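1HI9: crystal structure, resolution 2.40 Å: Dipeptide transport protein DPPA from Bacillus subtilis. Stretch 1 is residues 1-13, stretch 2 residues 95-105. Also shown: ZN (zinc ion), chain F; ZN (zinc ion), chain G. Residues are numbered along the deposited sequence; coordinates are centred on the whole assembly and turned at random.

Stretch 1 (1-13) MKLYMSVDMEGIS
Stretch 2 (95-105) FRGALFLGYHA

Parallel pairing of two strands leads into a dinuclear zinc site. Strand 2-7 and the strand through Ala98, Leu99 and Phe100 run in the same direction, axes 24° apart and 4.6 Å at closest approach, with Tyr4 beside Ala98, Met5 beside Leu99, Ser6 beside Phe100 and Val7 beside Leu101 (CA-CA 4.6-5.0 Å). Tyr4 and Ser6 each bond through both N and O: Tyr4 N to Gly97 O (3.0 Å), Leu99 N to Tyr4 O (2.7 Å), Ser6 N to Leu99 O (3.0 Å), Leu101 N to Ser6 O (2.8 Å); Arg96 N to Lys2 O and Asp8 N to Leu101 O (both 2.8 Å) extend the ladder. Met5 (m, t, p) and Leu99 (t, t) share one face with Val7 (t) and Leu101 (chi1 -136°, between wells); Met5 CE reaches Leu101 CD1 at 3.6 Å. Tyr4, Ser6, Ala98 and Phe100 take the other. Phe95 (m, chi2 82°), at the start of the second stretch, is sandwiched: Lys2 (m, t, p, t), kinked at chi3, lays CE 4.0 Å from the ring centroid of Phe95, with NZ 4.5 Å from that centroid in an off-centre cation-pi contact, while Tyr4 (t, chi2 81°) turns its edge to the opposite face, planes at 82°. Ser6 (t) directs OG to Tyr103 OH (2.7 Å), a hydrogen bond possible because Tyr103 (m), whose CA-to-CB bond points away, brings its ring end back. Gly102, at phi/psi 65/30°, turns the corner; a CB there would clash with Asp8 O and Ile12 CD1. Gly102 O accepts Gly11 N (2.9 Å), Gly11 lying in the type I turn Met9-Ile12, closed by Ile12 N to Met9 O (2.8 Å). Asp8 (chi1 -149°, chi2 -8°) and water 2 bridge the metals: Asp8 OD2 binds zinc F at 2.0 Å, OD1 zinc G at 2.3 Å. His104 (p, chi2 77°) gives NE2 to zinc F (1.9 Å), its ND1 held by Ala105 O (3.0 Å); Glu10 (m, p) gives OE1 to zinc G (2.3 Å).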

# COMPACT_ATOMS: atom_id res chain seq x y z
N MET A 1 19.74 -48.64 13.58
CA MET A 1 18.25 -48.56 13.64
C MET A 1 17.79 -47.22 13.08
O MET A 1 18.38 -46.18 13.38
CB MET A 1 17.78 -48.75 15.09
CG MET A 1 18.35 -47.75 16.09
SD MET A 1 18.06 -48.18 17.84
CE MET A 1 16.39 -47.56 18.08
N LYS A 2 16.74 -47.25 12.27
CA LYS A 2 16.19 -46.04 11.67
C LYS A 2 15.13 -45.39 12.55
O LYS A 2 14.20 -46.05 13.02
CB LYS A 2 15.59 -46.34 10.30
CG LYS A 2 16.60 -46.78 9.26
CD LYS A 2 15.93 -47.27 7.98
CE LYS A 2 15.25 -46.15 7.21
NZ LYS A 2 14.68 -46.68 5.94
N LEU A 3 15.28 -44.09 12.78
CA LEU A 3 14.33 -43.35 13.59
C LEU A 3 13.66 -42.27 12.74
O LEU A 3 14.32 -41.54 11.99
CB LEU A 3 15.06 -42.74 14.79
CG LEU A 3 14.28 -42.00 15.89
CD1 LEU A 3 14.07 -40.58 15.48
CD2 LEU A 3 12.96 -42.69 16.19
N TYR A 4 12.33 -42.18 12.84
CA TYR A 4 11.56 -41.19 12.09
C TYR A 4 11.17 -40.03 12.99
O TYR A 4 10.69 -40.23 14.11
CB TYR A 4 10.28 -41.81 11.54
CG TYR A 4 9.46 -40.84 10.71
CD1 TYR A 4 9.79 -40.58 9.38
CD2 TYR A 4 8.37 -40.16 11.27
CE1 TYR A 4 9.05 -39.68 8.61
CE2 TYR A 4 7.63 -39.25 10.51
CZ TYR A 4 7.97 -39.02 9.18
OH TYR A 4 7.22 -38.16 8.41
N MET A 5 11.34 -38.81 12.47
CA MET A 5 10.99 -37.61 13.23
C MET A 5 10.02 -36.69 12.50
O MET A 5 10.23 -36.34 11.35
CB MET A 5 12.25 -36.82 13.59
CG MET A 5 12.91 -37.24 14.88
SD MET A 5 14.34 -36.21 15.30
CE MET A 5 13.57 -34.65 15.64
N SER A 6 8.95 -36.32 13.19
CA SER A 6 7.97 -35.41 12.64
C SER A 6 8.08 -34.18 13.53
O SER A 6 7.84 -34.27 14.73
CB SER A 6 6.56 -35.99 12.73
OG SER A 6 5.60 -35.04 12.30
N VAL A 7 8.44 -33.05 12.94
CA VAL A 7 8.59 -31.83 13.72
C VAL A 7 7.59 -30.73 13.37
O VAL A 7 7.58 -30.21 12.25
CB VAL A 7 10.01 -31.24 13.57
CG1 VAL A 7 10.23 -30.15 14.62
CG2 VAL A 7 11.06 -32.34 13.70
N ASP A 8 6.77 -30.37 14.35
CA ASP A 8 5.78 -29.30 14.20
C ASP A 8 6.39 -28.08 14.90
O ASP A 8 7.49 -28.16 15.45
CB ASP A 8 4.47 -29.70 14.88
CG ASP A 8 3.26 -29.09 14.20
OD1 ASP A 8 3.43 -28.24 13.30
OD2 ASP A 8 2.12 -29.47 14.55
N MET A 9 5.67 -26.96 14.89
CA MET A 9 6.20 -25.73 15.51
C MET A 9 5.51 -25.20 16.77
O MET A 9 6.19 -24.73 17.68
CB MET A 9 6.20 -24.59 14.50
CG MET A 9 7.56 -24.22 13.99
SD MET A 9 7.51 -22.71 13.05
CE MET A 9 8.71 -21.74 13.90
N GLU A 10 4.18 -25.24 16.81
CA GLU A 10 3.45 -24.70 17.94
C GLU A 10 3.90 -25.22 19.30
O GLU A 10 3.84 -24.50 20.29
CB GLU A 10 1.95 -24.95 17.78
CG GLU A 10 1.30 -24.17 16.66
CD GLU A 10 1.50 -24.80 15.29
OE1 GLU A 10 2.18 -25.84 15.21
OE2 GLU A 10 0.98 -24.25 14.29
N GLY A 11 4.35 -26.46 19.33
CA GLY A 11 4.80 -27.04 20.58
C GLY A 11 6.27 -26.83 20.88
O GLY A 11 6.75 -27.25 21.92
N ILE A 12 7.00 -26.18 19.98
CA ILE A 12 8.41 -25.94 20.21
C ILE A 12 8.56 -25.11 21.47
O ILE A 12 7.70 -24.29 21.82
CB ILE A 12 9.06 -25.20 19.04
CG1 ILE A 12 9.08 -26.10 17.81
CG2 ILE A 12 10.47 -24.78 19.39
CD1 ILE A 12 9.81 -27.40 18.01
N SER A 13 9.67 -25.31 22.16
CA SER A 13 9.89 -24.61 23.42
C SER A 13 10.11 -23.11 23.24
O SER A 13 10.64 -22.67 22.23
CB SER A 13 11.07 -25.23 24.15
OG SER A 13 12.21 -25.22 23.34
N PHE A 95 11.18 -48.41 9.80
CA PHE A 95 11.62 -47.61 10.93
C PHE A 95 11.38 -48.31 12.26
O PHE A 95 10.34 -48.96 12.46
CB PHE A 95 10.94 -46.23 10.92
CG PHE A 95 11.47 -45.30 9.87
CD1 PHE A 95 11.01 -45.38 8.55
CD2 PHE A 95 12.46 -44.37 10.18
CE1 PHE A 95 11.53 -44.54 7.56
CE2 PHE A 95 12.99 -43.54 9.19
CZ PHE A 95 12.52 -43.62 7.88
N ARG A 96 12.34 -48.17 13.16
CA ARG A 96 12.29 -48.77 14.49
C ARG A 96 11.28 -48.03 15.35
O ARG A 96 10.63 -48.62 16.22
CB ARG A 96 13.69 -48.72 15.13
CG ARG A 96 13.81 -49.20 16.59
CD ARG A 96 13.70 -50.72 16.81
NE ARG A 96 12.34 -51.13 17.04
CZ ARG A 96 11.76 -51.58 18.15
NH1 ARG A 96 10.48 -51.86 18.05
NH2 ARG A 96 12.39 -51.79 19.30
N GLY A 97 11.13 -46.73 15.12
CA GLY A 97 10.19 -45.96 15.90
C GLY A 97 10.04 -44.54 15.38
O GLY A 97 10.79 -44.10 14.50
N ALA A 98 9.06 -43.84 15.93
CA ALA A 98 8.80 -42.47 15.53
C ALA A 98 8.89 -41.54 16.72
O ALA A 98 8.63 -41.93 17.85
CB ALA A 98 7.42 -42.38 14.90
N LEU A 99 9.29 -40.29 16.44
CA LEU A 99 9.43 -39.27 17.48
C LEU A 99 8.72 -38.00 17.01
O LEU A 99 9.08 -37.42 15.99
CB LEU A 99 10.92 -38.99 17.72
CG LEU A 99 11.33 -38.28 19.01
CD1 LEU A 99 12.86 -38.25 19.12
CD2 LEU A 99 10.79 -36.87 19.02
N PHE A 100 7.71 -37.58 17.76
CA PHE A 100 6.96 -36.37 17.41
C PHE A 100 7.51 -35.21 18.25
O PHE A 100 7.51 -35.28 19.47
CB PHE A 100 5.46 -36.56 17.71
CG PHE A 100 4.80 -37.63 16.87
CD1 PHE A 100 3.47 -37.97 17.09
CD2 PHE A 100 5.49 -38.28 15.86
CE1 PHE A 100 2.84 -38.93 16.31
CE2 PHE A 100 4.87 -39.24 15.08
CZ PHE A 100 3.54 -39.56 15.31
N LEU A 101 7.97 -34.16 17.57
CA LEU A 101 8.56 -33.00 18.23
C LEU A 101 7.80 -31.71 17.97
O LEU A 101 7.31 -31.48 16.86
CB LEU A 101 10.00 -32.81 17.74
CG LEU A 101 11.11 -32.48 18.73
CD1 LEU A 101 12.37 -32.18 17.94
CD2 LEU A 101 10.75 -31.31 19.62
N GLY A 102 7.71 -30.86 18.98
CA GLY A 102 7.02 -29.60 18.84
C GLY A 102 5.53 -29.75 18.59
O GLY A 102 4.92 -28.91 17.93
N TYR A 103 4.95 -30.83 19.11
CA TYR A 103 3.52 -31.04 18.94
C TYR A 103 2.68 -30.21 19.89
O TYR A 103 3.17 -29.68 20.90
CB TYR A 103 3.20 -32.53 19.07
CG TYR A 103 3.31 -33.27 17.75
CD1 TYR A 103 4.44 -33.14 16.95
CD2 TYR A 103 2.28 -34.09 17.31
CE1 TYR A 103 4.53 -33.79 15.72
CE2 TYR A 103 2.36 -34.75 16.08
CZ TYR A 103 3.48 -34.60 15.30
OH TYR A 103 3.53 -35.24 14.08
N HIS A 104 1.40 -30.10 19.56
CA HIS A 104 0.45 -29.31 20.34
C HIS A 104 -0.83 -30.09 20.55
O HIS A 104 -1.04 -31.12 19.94
CB HIS A 104 0.15 -28.01 19.60
CG HIS A 104 -0.27 -28.22 18.17
ND1 HIS A 104 -1.53 -28.64 17.83
CD2 HIS A 104 0.43 -28.13 17.02
CE1 HIS A 104 -1.61 -28.80 16.52
NE2 HIS A 104 -0.43 -28.49 16.00
N ALA A 105 -1.69 -29.55 21.41
CA ALA A 105 -2.97 -30.16 21.72
C ALA A 105 -3.92 -30.09 20.53
O ALA A 105 -3.81 -29.18 19.68
CB ALA A 105 -3.58 -29.47 22.91
ZN ZN F . 0.19 -28.99 14.27
ZN ZN G . 1.86 -26.60 13.08
O HOH W 1 8.73 -29.76 21.51
O HOH W 2 -0.28 -27.88 12.54